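Local coordinates for protein histidinol-phosphate aminotransferase (Clostridium acetobutylicum, PDB 3FTB) that probably catalyses amino-group transfer with pyridoxal 5'-phosphate as cofactor, at residues P41-N46 with I256-D261; G80-N85 with K237-Q242; I101-P106 with V120-S125; L172-K177 with N203-F208; I321-C326 with S335-A340. One frame throughout, in Å; residues are numbered along the deposited sequence.

Interaction 1 of 5, residues P41-N46 with I256-D261; sequences PKSFLN and INCLKD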
# COMPACT_ATOMS: atom_id res chain seq x y z
N PRO A 41 -5.54 12.51 -16.10
CA PRO A 41 -6.36 12.08 -17.24
C PRO A 41 -7.83 12.42 -17.04
O PRO A 41 -8.41 12.21 -15.97
CB PRO A 41 -6.16 10.57 -17.27
CG PRO A 41 -4.82 10.37 -16.69
CD PRO A 41 -4.67 11.42 -15.62
N LYS A 42 -8.44 12.95 -18.09
CA LYS A 42 -9.82 13.38 -18.01
C LYS A 42 -10.71 12.18 -17.73
O LYS A 42 -11.84 12.33 -17.29
CB LYS A 42 -10.22 14.11 -19.29
CG LYS A 42 -9.47 15.42 -19.48
CD LYS A 42 -10.07 16.28 -20.59
CE LYS A 42 -9.31 17.60 -20.76
NZ LYS A 42 -7.96 17.40 -21.35
N SER A 43 -10.18 10.98 -17.97
CA SER A 43 -10.94 9.75 -17.80
C SER A 43 -11.00 9.28 -16.34
O SER A 43 -11.72 8.34 -16.01
CB SER A 43 -10.38 8.64 -18.69
OG SER A 43 -9.05 8.31 -18.33
N PHE A 44 -10.24 9.93 -15.48
CA PHE A 44 -10.30 9.59 -14.07
C PHE A 44 -11.46 10.32 -13.39
O PHE A 44 -12.16 9.76 -12.56
CB PHE A 44 -9.00 9.93 -13.36
CG PHE A 44 -9.03 9.61 -11.90
CD1 PHE A 44 -9.56 10.51 -10.99
CD2 PHE A 44 -8.56 8.39 -11.44
CE1 PHE A 44 -9.61 10.22 -9.64
CE2 PHE A 44 -8.59 8.09 -10.10
CZ PHE A 44 -9.13 9.00 -9.19
N LEU A 45 -11.63 11.58 -13.76
CA LEU A 45 -12.77 12.36 -13.30
C LEU A 45 -14.05 11.64 -13.72
O LEU A 45 -14.95 11.40 -12.92
CB LEU A 45 -12.73 13.76 -13.92
CG LEU A 45 -11.55 14.71 -13.65
CD1 LEU A 45 -10.21 14.06 -13.97
CD2 LEU A 45 -11.72 16.00 -14.45
N ASN A 46 -14.12 11.28 -15.00
CA ASN A 46 -15.32 10.70 -15.59
C ASN A 46 -15.80 9.41 -14.91
O ASN A 46 -16.99 9.08 -14.97
CB ASN A 46 -15.14 10.46 -17.09
CG ASN A 46 -14.88 11.75 -17.87
OD1 ASN A 46 -15.21 12.84 -17.41
ND2 ASN A 46 -14.29 11.61 -19.06
N ILE A 256 -7.82 0.91 -14.56
CA ILE A 256 -8.85 0.28 -15.37
C ILE A 256 -9.39 1.22 -16.46
O ILE A 256 -9.72 0.79 -17.57
CB ILE A 256 -9.98 -0.34 -14.47
CG1 ILE A 256 -9.48 -1.66 -13.86
CG2 ILE A 256 -11.27 -0.53 -15.27
CD1 ILE A 256 -10.40 -2.34 -12.84
N ASN A 257 -9.42 2.52 -16.15
CA ASN A 257 -10.02 3.52 -17.02
C ASN A 257 -9.04 4.45 -17.74
O ASN A 257 -9.36 5.03 -18.77
CB ASN A 257 -11.03 4.35 -16.20
CG ASN A 257 -12.15 3.49 -15.63
OD1 ASN A 257 -13.01 3.01 -16.36
ND2 ASN A 257 -12.14 3.29 -14.32
N CYS A 258 -7.83 4.57 -17.19
CA CYS A 258 -6.87 5.55 -17.68
C CYS A 258 -5.87 5.00 -18.68
O CYS A 258 -5.33 5.75 -19.47
CB CYS A 258 -6.16 6.24 -16.51
SG CYS A 258 -7.33 7.17 -15.50
N LEU A 259 -5.64 3.69 -18.66
CA LEU A 259 -4.69 3.10 -19.61
C LEU A 259 -5.27 2.96 -21.02
O LEU A 259 -4.53 2.74 -21.99
CB LEU A 259 -4.17 1.74 -19.10
CG LEU A 259 -3.44 1.71 -17.76
CD1 LEU A 259 -2.91 0.31 -17.53
CD2 LEU A 259 -2.31 2.72 -17.75
N LYS A 260 -6.60 3.07 -21.12
CA LYS A 260 -7.30 2.99 -22.40
C LYS A 260 -7.39 4.38 -22.99
O LYS A 260 -7.70 4.53 -24.17
CB LYS A 260 -8.72 2.46 -22.22
CG LYS A 260 -8.84 1.07 -21.63
CD LYS A 260 -10.14 0.95 -20.86
CE LYS A 260 -11.20 1.87 -21.44
NZ LYS A 260 -12.44 1.93 -20.61
N ASP A 261 -7.14 5.37 -22.14
CA ASP A 261 -7.23 6.79 -22.48
C ASP A 261 -6.21 7.19 -23.54
O ASP A 261 -5.26 7.93 -23.28
CB ASP A 261 -7.03 7.62 -21.20
CG ASP A 261 -7.57 9.02 -21.33
OD1 ASP A 261 -7.92 9.44 -22.46
OD2 ASP A 261 -7.65 9.71 -20.29
O HOH W 1 -7.66 13.07 -20.65
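Asp261 OD2 is the best-held polar atom here, and two donors grip it. Ser43 OG donates to Asp261 OD2 at 2.8 Å, and a water adds a weak bond. The motif is a helix N-cap: Asp261 stands just before helix 262-285, and its other oxygen, OD1, takes a weak bond from Tyr264 N. The carboxylate thus caps a helix with one oxygen and ties down the short helix 42-45 with the other. Its CG is anti to the backbone N (chi1 -160°), which swings it over to Ser43. Ser43 OG sits in the crowded position between its backbone N and carbonyl carbon (chi1 63°). The hydroxyl meets OD2 from above the carboxylate plane, 49° out of it. The bridging water also accepts from Lys42 N, with that N 2.7 Å from the water oxygen. Pro41 CB lies 3.5 Å from Asp261 OD2. Next to the carboxylate is a small apolar patch. Cys258 SG rests 4.0 Å from Pro41 CB and reaches the Phe44 ring at its edge, near the ring plane. Phe44 also packs on Met253 and Ala254 of helix 249-257 and on Leu55 of the second subunit. Asn257 O lies 3.3 Å from Ser43 OG; Asn257 ND2 bonds back to Met253 O. Phe44 CB lies 3.9 Å from Cys258 SG.

Interaction 2 of 5, residues G80-N85 with K237-Q242; sequences GIVLGN and KIKAKQ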
# COMPACT_ATOMS: atom_id res chain seq x y z
N GLY A 80 3.15 -13.10 -15.84
CA GLY A 80 3.07 -12.74 -14.44
C GLY A 80 2.80 -11.24 -14.33
O GLY A 80 3.37 -10.43 -15.08
N ILE A 81 1.92 -10.87 -13.41
CA ILE A 81 1.63 -9.48 -13.13
C ILE A 81 1.65 -9.28 -11.61
O ILE A 81 1.00 -10.02 -10.88
CB ILE A 81 0.26 -9.05 -13.70
CG1 ILE A 81 0.22 -9.27 -15.21
CG2 ILE A 81 -0.03 -7.59 -13.36
CD1 ILE A 81 -1.17 -9.18 -15.79
N VAL A 82 2.41 -8.30 -11.15
CA VAL A 82 2.47 -8.01 -9.73
C VAL A 82 2.03 -6.58 -9.52
O VAL A 82 2.49 -5.68 -10.20
CB VAL A 82 3.88 -8.27 -9.13
CG1 VAL A 82 4.15 -9.77 -9.02
CG2 VAL A 82 4.96 -7.60 -9.94
N LEU A 83 1.10 -6.39 -8.58
CA LEU A 83 0.52 -5.07 -8.30
C LEU A 83 1.23 -4.44 -7.12
O LEU A 83 1.57 -5.12 -6.15
CB LEU A 83 -0.99 -5.18 -8.04
CG LEU A 83 -1.70 -5.94 -9.16
CD1 LEU A 83 -3.17 -6.17 -8.82
CD2 LEU A 83 -1.56 -5.22 -10.49
N GLY A 84 1.49 -3.15 -7.20
CA GLY A 84 2.19 -2.48 -6.14
C GLY A 84 1.57 -1.16 -5.75
O GLY A 84 1.06 -0.41 -6.59
N ASN A 85 1.61 -0.88 -4.45
CA ASN A 85 1.31 0.43 -3.92
C ASN A 85 2.44 1.36 -4.38
O ASN A 85 3.33 1.70 -3.60
CB ASN A 85 1.24 0.35 -2.39
CG ASN A 85 0.51 1.52 -1.76
OD1 ASN A 85 -0.53 1.97 -2.25
ND2 ASN A 85 1.05 2.01 -0.65
N LYS A 237 6.52 -15.58 -6.30
CA LYS A 237 7.41 -15.31 -5.17
C LYS A 237 7.24 -13.89 -4.61
O LYS A 237 7.37 -13.65 -3.40
CB LYS A 237 8.86 -15.53 -5.59
CG LYS A 237 9.21 -16.97 -5.97
CD LYS A 237 10.61 -17.04 -6.56
CE LYS A 237 11.05 -18.46 -6.86
NZ LYS A 237 12.42 -18.50 -7.41
N ILE A 238 6.95 -12.93 -5.49
CA ILE A 238 6.74 -11.56 -5.08
C ILE A 238 5.37 -11.40 -4.42
O ILE A 238 5.23 -10.63 -3.47
CB ILE A 238 6.87 -10.59 -6.26
CG1 ILE A 238 8.32 -10.56 -6.75
CG2 ILE A 238 6.43 -9.21 -5.84
CD1 ILE A 238 8.50 -9.95 -8.10
N LYS A 239 4.39 -12.14 -4.93
CA LYS A 239 3.04 -12.13 -4.36
C LYS A 239 3.09 -12.76 -2.99
O LYS A 239 2.51 -12.25 -2.03
CB LYS A 239 2.08 -12.90 -5.27
CG LYS A 239 0.67 -12.31 -5.35
CD LYS A 239 0.04 -12.69 -6.69
CE LYS A 239 0.90 -12.20 -7.86
NZ LYS A 239 0.59 -12.88 -9.15
N ALA A 240 3.83 -13.86 -2.89
CA ALA A 240 4.04 -14.55 -1.62
C ALA A 240 4.58 -13.61 -0.53
O ALA A 240 4.38 -13.84 0.66
CB ALA A 240 5.00 -15.71 -1.81
N LYS A 241 5.24 -12.54 -0.95
CA LYS A 241 5.80 -11.58 -0.00
C LYS A 241 4.80 -10.49 0.38
O LYS A 241 4.84 -9.96 1.49
CB LYS A 241 7.09 -10.97 -0.57
CG LYS A 241 8.19 -11.98 -0.82
CD LYS A 241 9.55 -11.31 -0.96
CE LYS A 241 10.67 -12.32 -0.80
NZ LYS A 241 12.01 -11.70 -0.72
N GLN A 242 3.89 -10.17 -0.53
CA GLN A 242 3.00 -9.03 -0.35
C GLN A 242 1.83 -9.27 0.60
O GLN A 242 1.73 -10.31 1.26
CB GLN A 242 2.45 -8.56 -1.69
CG GLN A 242 3.51 -8.11 -2.67
CD GLN A 242 2.91 -7.62 -3.96
OE1 GLN A 242 2.67 -6.43 -4.12
NE2 GLN A 242 2.64 -8.54 -4.89
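Strand 80-84 runs extended past helix 232-239. The backbones stay well apart: Val82 CA and Lys239 CA are 6.8 Å from each other, and Gly84 CA and Gln242 CA 8.8 Å. The strand is the outermost, on its side within this chain, of the mixed seven-stranded sheet found in the large domain of fold type I aminotransferases. It pairs with strand 225-229. The segment from helix 232-239 covers one face of the strand. Val82 and Ile238 carry the apolar contact, crossing at about a right angle. Val82 CG1, anti to its own carbonyl carbon, meets Ile238 CG2 at 4.0 Å. Ile238 CB lies equally close to that methyl. Both side chains also pack on Phe208. Lys239 starts off beside the strand, then bends at chi3 (-57°) and brings its amine in. Its NZ gives a weak hydrogen bond of 3.4 Å to Ile81 O. The extended side chain of Gln242 ends near Leu83 O. Leu83 O accepts from Asn246 ND2. Lys241 O and Gln242 O both bind Lys117 NZ of the second subunit. Lys239 CE passes 4.2 Å from Val82 CG1.

Interaction 3 of 5, residues I101-P106 with V120-S125; sequences ILIIVP and VSVVFS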
# COMPACT_ATOMS: atom_id res chain seq x y z
N ILE A 101 23.43 -8.05 -6.79
CA ILE A 101 22.94 -7.38 -7.99
C ILE A 101 23.98 -6.45 -8.62
O ILE A 101 24.79 -5.85 -7.93
CB ILE A 101 21.66 -6.57 -7.67
CG1 ILE A 101 20.84 -6.34 -8.95
CG2 ILE A 101 22.03 -5.25 -7.02
CD1 ILE A 101 19.39 -5.87 -8.71
N LEU A 102 23.96 -6.37 -9.94
CA LEU A 102 24.71 -5.35 -10.67
C LEU A 102 23.82 -4.13 -10.86
O LEU A 102 22.78 -4.21 -11.52
CB LEU A 102 25.14 -5.89 -12.04
CG LEU A 102 25.98 -5.00 -12.96
CD1 LEU A 102 27.40 -5.07 -12.51
CD2 LEU A 102 25.86 -5.51 -14.39
N ILE A 103 24.21 -3.00 -10.28
CA ILE A 103 23.46 -1.76 -10.47
C ILE A 103 24.22 -0.87 -11.45
O ILE A 103 25.38 -0.53 -11.23
CB ILE A 103 23.19 -1.01 -9.15
CG1 ILE A 103 22.68 -1.97 -8.08
CG2 ILE A 103 22.17 0.10 -9.39
CD1 ILE A 103 22.37 -1.31 -6.75
N ILE A 104 23.56 -0.55 -12.56
CA ILE A 104 24.12 0.38 -13.53
C ILE A 104 23.91 1.77 -12.96
O ILE A 104 22.81 2.12 -12.54
CB ILE A 104 23.44 0.26 -14.91
CG1 ILE A 104 24.04 -0.91 -15.69
CG2 ILE A 104 23.65 1.55 -15.70
CD1 ILE A 104 24.19 -2.17 -14.89
N VAL A 105 24.98 2.56 -12.96
CA VAL A 105 25.00 3.80 -12.21
C VAL A 105 25.87 4.81 -12.98
O VAL A 105 26.81 4.41 -13.67
CB VAL A 105 25.53 3.51 -10.79
CG1 VAL A 105 27.06 3.45 -10.79
CG2 VAL A 105 25.00 4.51 -9.79
N PRO A 106 25.55 6.13 -12.90
CA PRO A 106 24.48 6.77 -12.11
C PRO A 106 23.11 6.10 -12.32
O PRO A 106 22.87 5.53 -13.40
CB PRO A 106 24.44 8.20 -12.67
CG PRO A 106 25.75 8.40 -13.29
CD PRO A 106 26.23 7.09 -13.78
N VAL A 120 21.28 -7.32 0.04
CA VAL A 120 21.76 -7.75 -1.27
C VAL A 120 23.16 -7.20 -1.53
O VAL A 120 23.43 -6.03 -1.27
CB VAL A 120 20.82 -7.29 -2.39
CG1 VAL A 120 21.27 -7.84 -3.73
CG2 VAL A 120 19.38 -7.70 -2.10
N SER A 121 24.04 -8.04 -2.06
CA SER A 121 25.38 -7.59 -2.45
C SER A 121 25.31 -6.71 -3.69
O SER A 121 24.55 -6.99 -4.62
CB SER A 121 26.29 -8.79 -2.71
OG SER A 121 26.24 -9.71 -1.63
N VAL A 122 26.11 -5.65 -3.71
CA VAL A 122 26.06 -4.68 -4.80
C VAL A 122 27.36 -4.64 -5.58
O VAL A 122 28.45 -4.53 -5.01
CB VAL A 122 25.71 -3.27 -4.29
CG1 VAL A 122 26.09 -2.22 -5.32
CG2 VAL A 122 24.24 -3.19 -3.97
N VAL A 123 27.22 -4.71 -6.90
CA VAL A 123 28.33 -4.57 -7.84
C VAL A 123 27.92 -3.48 -8.83
O VAL A 123 26.82 -3.52 -9.37
CB VAL A 123 28.57 -5.89 -8.59
CG1 VAL A 123 29.68 -5.74 -9.61
CG2 VAL A 123 28.87 -7.01 -7.60
N PHE A 124 28.80 -2.51 -9.08
CA PHE A 124 28.44 -1.39 -9.95
C PHE A 124 28.94 -1.52 -11.40
O PHE A 124 30.03 -2.07 -11.66
CB PHE A 124 28.89 -0.04 -9.35
CG PHE A 124 28.07 0.42 -8.16
CD1 PHE A 124 26.73 0.79 -8.31
CD2 PHE A 124 28.63 0.51 -6.89
CE1 PHE A 124 25.98 1.21 -7.22
CE2 PHE A 124 27.88 0.93 -5.79
CZ PHE A 124 26.56 1.28 -5.96
N SER A 125 28.14 -1.03 -12.34
CA SER A 125 28.60 -0.80 -13.70
C SER A 125 28.32 0.66 -14.07
O SER A 125 27.17 1.13 -14.02
CB SER A 125 27.92 -1.75 -14.70
OG SER A 125 28.42 -1.54 -16.01
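Five backbone hydrogen bonds join strands 101-105 and 121-125, which run parallel at the edge of the large sheet. They are the two strands of a beta-alpha-beta unit. Ile101 and Ile103 each use both N and O toward the other strand. Ile101 N donates to Ser121 O at 2.7 Å, and Ile101 O accepts from Val123 N. Val123 O then takes Ile103 N, and Ile103 O takes Ser125 N. Val105 N donates to Ser125 O at 2.8 Å, and Val105 bonds on to Leu127. The first three donors lie nearly along the C=O axis. Ser125 N instead sits 38° above the plane of the Ile103 carbonyl. Leu102 turns its backbone the other way and bonds to Ser147 and Ile149. Both serine hydroxyls have partners: Ser121 OG bonds Glu99 O, and Ser125 OG bonds Asp137 OD2. Leu102 CD1 packs on Val123 CG1 at 3.7 Å, and Ile104 CD1 reaches Ser125 CB at 3.8 Å. On the other face, Ile103 CD1 meets Val122 CG2. Phe124 CD1 lies 3.7 Å from Val105 CG1, while Val122 CG1 lies over one face of the Phe124 ring, toward its rim. Helix 110-117 covers the face with Ile103, Val122 and Phe124. Helix 135-141 covers the face with Leu102, Ile104 and Ser125, and strand 147-151 continues the sheet beyond 101-105.

Interaction 4 of 5, residues L172-K177 with N203-F208; sequences LAEEKK and NYSCLF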
# COMPACT_ATOMS: atom_id res chain seq x y z
N LEU A 172 22.49 -13.95 -22.85
CA LEU A 172 23.33 -14.54 -21.80
C LEU A 172 22.57 -14.73 -20.49
O LEU A 172 22.68 -15.77 -19.83
CB LEU A 172 24.58 -13.70 -21.53
CG LEU A 172 25.77 -13.74 -22.49
CD1 LEU A 172 26.88 -12.86 -21.94
CD2 LEU A 172 26.26 -15.16 -22.70
N ALA A 173 21.81 -13.71 -20.09
CA ALA A 173 20.98 -13.80 -18.88
C ALA A 173 20.06 -15.02 -18.95
O ALA A 173 20.10 -15.88 -18.08
CB ALA A 173 20.16 -12.53 -18.67
N GLU A 174 19.25 -15.07 -20.00
CA GLU A 174 18.38 -16.21 -20.29
C GLU A 174 19.13 -17.52 -20.08
O GLU A 174 18.67 -18.40 -19.35
CB GLU A 174 17.90 -16.11 -21.74
CG GLU A 174 16.65 -16.91 -22.07
CD GLU A 174 15.42 -16.44 -21.30
OE1 GLU A 174 14.33 -17.05 -21.45
OE2 GLU A 174 15.55 -15.45 -20.54
N GLU A 175 20.29 -17.63 -20.70
CA GLU A 175 21.11 -18.85 -20.62
C GLU A 175 21.56 -19.19 -19.19
O GLU A 175 21.65 -20.35 -18.83
CB GLU A 175 22.33 -18.71 -21.53
CG GLU A 175 23.47 -19.68 -21.24
CD GLU A 175 24.81 -19.17 -21.76
OE1 GLU A 175 25.85 -19.68 -21.31
OE2 GLU A 175 24.82 -18.24 -22.60
N LYS A 176 21.82 -18.16 -18.39
CA LYS A 176 22.46 -18.34 -17.09
C LYS A 176 21.48 -18.31 -15.92
O LYS A 176 21.88 -18.29 -14.75
CB LYS A 176 23.54 -17.27 -16.90
CG LYS A 176 24.74 -17.46 -17.82
CD LYS A 176 25.33 -16.14 -18.28
CE LYS A 176 26.62 -16.37 -19.06
NZ LYS A 176 27.66 -17.04 -18.22
N LYS A 177 20.18 -18.33 -16.24
CA LYS A 177 19.14 -18.29 -15.22
C LYS A 177 19.29 -17.06 -14.33
O LYS A 177 18.84 -17.04 -13.20
CB LYS A 177 19.17 -19.56 -14.37
CG LYS A 177 18.79 -20.82 -15.13
CD LYS A 177 18.87 -22.05 -14.23
CE LYS A 177 18.46 -23.30 -14.98
NZ LYS A 177 18.56 -24.52 -14.12
N ASN A 203 10.07 -13.82 -25.21
CA ASN A 203 11.29 -14.44 -25.69
C ASN A 203 12.31 -14.66 -24.60
O ASN A 203 13.27 -15.40 -24.80
CB ASN A 203 11.90 -13.61 -26.81
CG ASN A 203 11.06 -13.65 -28.05
OD1 ASN A 203 11.18 -14.56 -28.86
ND2 ASN A 203 10.18 -12.66 -28.20
N TYR A 204 12.10 -14.00 -23.46
CA TYR A 204 13.05 -14.08 -22.34
C TYR A 204 12.32 -14.05 -21.01
O TYR A 204 11.66 -13.06 -20.68
CB TYR A 204 14.06 -12.92 -22.40
CG TYR A 204 14.90 -12.90 -23.65
CD1 TYR A 204 15.95 -13.80 -23.83
CD2 TYR A 204 14.64 -11.98 -24.66
CE1 TYR A 204 16.71 -13.78 -24.99
CE2 TYR A 204 15.40 -11.96 -25.82
CZ TYR A 204 16.42 -12.86 -25.98
OH TYR A 204 17.17 -12.84 -27.13
N SER A 205 12.42 -15.12 -20.23
CA SER A 205 11.90 -15.07 -18.87
C SER A 205 12.98 -14.75 -17.82
O SER A 205 12.85 -15.11 -16.65
CB SER A 205 11.08 -16.32 -18.51
OG SER A 205 11.11 -17.29 -19.54
N CYS A 206 14.05 -14.08 -18.25
CA CYS A 206 15.00 -13.43 -17.35
C CYS A 206 14.53 -12.00 -17.15
O CYS A 206 14.77 -11.39 -16.11
CB CYS A 206 16.42 -13.44 -17.91
SG CYS A 206 16.68 -12.42 -19.40
N LEU A 207 13.81 -11.48 -18.14
CA LEU A 207 13.28 -10.13 -18.09
C LEU A 207 12.23 -9.96 -17.00
O LEU A 207 11.25 -10.71 -16.93
CB LEU A 207 12.65 -9.74 -19.44
CG LEU A 207 13.49 -9.11 -20.55
CD1 LEU A 207 12.62 -8.93 -21.78
CD2 LEU A 207 14.05 -7.77 -20.10
N PHE A 208 12.42 -8.95 -16.17
CA PHE A 208 11.37 -8.47 -15.30
C PHE A 208 11.24 -6.96 -15.51
O PHE A 208 12.22 -6.22 -15.32
CB PHE A 208 11.68 -8.80 -13.84
CG PHE A 208 10.60 -8.39 -12.88
CD1 PHE A 208 9.52 -9.21 -12.64
CD2 PHE A 208 10.66 -7.17 -12.21
CE1 PHE A 208 8.52 -8.85 -11.76
CE2 PHE A 208 9.66 -6.80 -11.33
CZ PHE A 208 8.59 -7.64 -11.10
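Glu174 leaves helix 163-176 with CG anti to its backbone N (chi1 -160°) and then bends at chi2 (63°). This brings its carboxylate up to the backbone of Tyr204 to Cys206. Two successive amides meet it. Ser205 N bonds Glu174 OE1 at 3.0 Å, on the syn lone pair. Cys206 N reaches Glu174 OE2 at 3.1 Å, but that bond is weak and bent. The Tyr204 ring stands nearly at right angles to the carboxylate. Its edge touches the chain, with CD1 3.6 Å from Glu174 CG. Its OH bonds Lys171 NZ. Cys206 SG takes the crowded position between N and carbonyl carbon (chi1 67°), where Ala173 CB meets it at 3.6 Å. Lys177, just past the helix, has positive phi and completes a Schellman motif, and strand 179-183 follows. Cys206 pairs by backbone with Ile180 of that strand. A helix packed on a sheet is typical of the alpha/beta large domain; here Glu174 also holds the loop that leads into strand 207-212.

Interaction 5 of 5, residues I321-C326 with S335-A340; sequences IVIRRC and SFVRFA. With PO4 (phosphate ion), chain F.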
# COMPACT_ATOMS: atom_id res chain seq x y z
N ILE A 321 12.36 28.53 -7.66
CA ILE A 321 12.58 27.48 -8.63
C ILE A 321 13.52 26.43 -8.03
O ILE A 321 14.61 26.76 -7.54
CB ILE A 321 13.11 28.04 -9.97
CG1 ILE A 321 12.00 28.84 -10.66
CG2 ILE A 321 13.59 26.91 -10.88
CD1 ILE A 321 12.47 29.68 -11.84
N VAL A 322 13.08 25.18 -8.05
CA VAL A 322 13.89 24.10 -7.50
C VAL A 322 14.48 23.30 -8.64
O VAL A 322 13.78 22.99 -9.60
CB VAL A 322 13.04 23.17 -6.61
CG1 VAL A 322 13.95 22.17 -5.89
CG2 VAL A 322 12.23 23.98 -5.62
N ILE A 323 15.77 22.97 -8.54
CA ILE A 323 16.37 22.01 -9.47
C ILE A 323 16.88 20.79 -8.70
O ILE A 323 16.73 20.69 -7.48
CB ILE A 323 17.55 22.61 -10.27
CG1 ILE A 323 18.75 22.90 -9.36
CG2 ILE A 323 17.10 23.85 -11.03
CD1 ILE A 323 20.10 22.74 -10.03
N ARG A 324 17.48 19.86 -9.43
CA ARG A 324 18.02 18.67 -8.80
C ARG A 324 19.53 18.66 -8.88
O ARG A 324 20.11 18.48 -9.96
CB ARG A 324 17.44 17.39 -9.42
CG ARG A 324 17.79 16.12 -8.66
CD ARG A 324 17.09 16.07 -7.31
NE ARG A 324 16.95 14.70 -6.83
CZ ARG A 324 17.97 13.95 -6.43
NH1 ARG A 324 19.20 14.43 -6.47
NH2 ARG A 324 17.76 12.70 -6.01
N ARG A 325 20.16 18.87 -7.74
CA ARG A 325 21.60 18.73 -7.63
C ARG A 325 21.92 17.26 -7.68
O ARG A 325 21.36 16.47 -6.94
CB ARG A 325 22.07 19.34 -6.31
CG ARG A 325 21.79 20.82 -6.22
CD ARG A 325 21.94 21.30 -4.81
NE ARG A 325 23.20 20.87 -4.24
CZ ARG A 325 23.53 21.04 -2.97
NH1 ARG A 325 22.68 21.63 -2.14
NH2 ARG A 325 24.71 20.62 -2.52
N CYS A 326 22.82 16.88 -8.57
CA CYS A 326 23.11 15.48 -8.79
C CYS A 326 24.27 15.00 -7.94
O CYS A 326 24.89 13.99 -8.25
CB CYS A 326 23.38 15.24 -10.28
SG CYS A 326 21.85 15.41 -11.23
N SER A 335 28.85 19.55 -10.66
CA SER A 335 28.73 20.21 -11.95
C SER A 335 27.52 19.67 -12.71
O SER A 335 27.05 20.31 -13.65
CB SER A 335 29.99 20.02 -12.78
OG SER A 335 30.14 18.66 -13.15
N PHE A 336 27.02 18.50 -12.31
CA PHE A 336 25.81 17.95 -12.93
C PHE A 336 24.57 18.39 -12.15
O PHE A 336 24.58 18.45 -10.91
CB PHE A 336 25.85 16.42 -13.02
CG PHE A 336 27.04 15.89 -13.77
CD1 PHE A 336 26.91 15.47 -15.08
CD2 PHE A 336 28.29 15.82 -13.17
CE1 PHE A 336 28.00 14.98 -15.78
CE2 PHE A 336 29.38 15.34 -13.86
CZ PHE A 336 29.24 14.91 -15.17
N VAL A 337 23.52 18.73 -12.89
CA VAL A 337 22.25 19.11 -12.31
C VAL A 337 21.18 18.52 -13.23
O VAL A 337 21.43 18.31 -14.42
CB VAL A 337 22.07 20.63 -12.29
CG1 VAL A 337 22.97 21.28 -11.25
CG2 VAL A 337 22.34 21.19 -13.68
N ARG A 338 19.99 18.25 -12.68
CA ARG A 338 18.90 17.66 -13.47
C ARG A 338 17.70 18.60 -13.50
O ARG A 338 17.29 19.14 -12.47
CB ARG A 338 18.48 16.29 -12.91
CG ARG A 338 17.49 15.52 -13.78
CD ARG A 338 16.88 14.34 -13.02
NE ARG A 338 15.90 14.78 -12.03
CZ ARG A 338 15.58 14.10 -10.92
NH1 ARG A 338 16.17 12.95 -10.65
NH2 ARG A 338 14.66 14.59 -10.09
N PHE A 339 17.15 18.82 -14.69
CA PHE A 339 15.99 19.69 -14.83
C PHE A 339 14.81 18.88 -15.36
O PHE A 339 14.96 18.04 -16.25
CB PHE A 339 16.26 20.86 -15.79
CG PHE A 339 17.46 21.70 -15.43
CD1 PHE A 339 17.96 21.73 -14.12
CD2 PHE A 339 18.08 22.50 -16.40
CE1 PHE A 339 19.07 22.53 -13.79
CE2 PHE A 339 19.18 23.30 -16.08
CZ PHE A 339 19.67 23.31 -14.76
N ALA A 340 13.62 19.17 -14.85
CA ALA A 340 12.42 18.57 -15.42
C ALA A 340 12.08 19.27 -16.73
O ALA A 340 12.53 20.38 -16.98
CB ALA A 340 11.26 18.66 -14.44
P PO4 F . 14.53 11.41 -8.07
O1 PO4 F . 13.43 10.73 -7.30
O2 PO4 F . 15.87 10.80 -7.70
O3 PO4 F . 14.29 11.21 -9.55
O4 PO4 F . 14.53 12.89 -7.76
O HOH W 2 24.58 19.41 -8.64
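The hairpin of strands 321-325 and 336-340 is tightest at its apolar packing: Ile323 CD1 presses on Val337 CG1 at 3.4 Å, closer than usual, and Ile323 CG2 lies 3.6 Å from Phe339 CE1. Arg324 and Arg338 form an antiparallel hydrogen-bonded pair, with Arg338 N 2.7 Å from Arg324 O. The end near Cys326 is looser: Cys326 N bonds weakly to Phe336 O, and a water bridges both atoms. On the face that carries Arg324 and Arg338, the two side chains lie alongside, pointing the same way. Arg324 CG sits over the centre of the Arg338 guanidinium, 3.7 Å above its plane. Both grip a phosphate ion, probably from the crystallisation liquor, its P in plane at the Arg338 guanidinium edge. Its O4 takes Arg338 NH2 at 2.9 Å and Arg324 NE at 3.2 Å; Arg338 NH1 to O3 and Arg324 NH2 to O2 are weak. Two arginines this close would probably repel without a shared anion; Arg338 may bind the substrate carboxylate, as a small-domain arginine does in relatives.

Overall arrangement
Interactions 2, 3 and 4 all reach the seven-stranded sheet: interactions 2 and 3 at its two outermost strands in this chain, interaction 4 at an inner one. Interactions 2 and 4 touch through Phe208, whose CZ is 3.8 Å from Ile238 CD1. Interaction 5 belongs to the other sheet, and its centre lies across the chain's centre from those of interactions 2 and 4. Interactions 2, 3 and 5 are buried, whereas 1 and 4 are partly buried and rest on acidic side chains. Interactions 3 and 5 are held by strand pairing, parallel in one and antiparallel in the other. Interactions 1 and 2 also meet the second subunit.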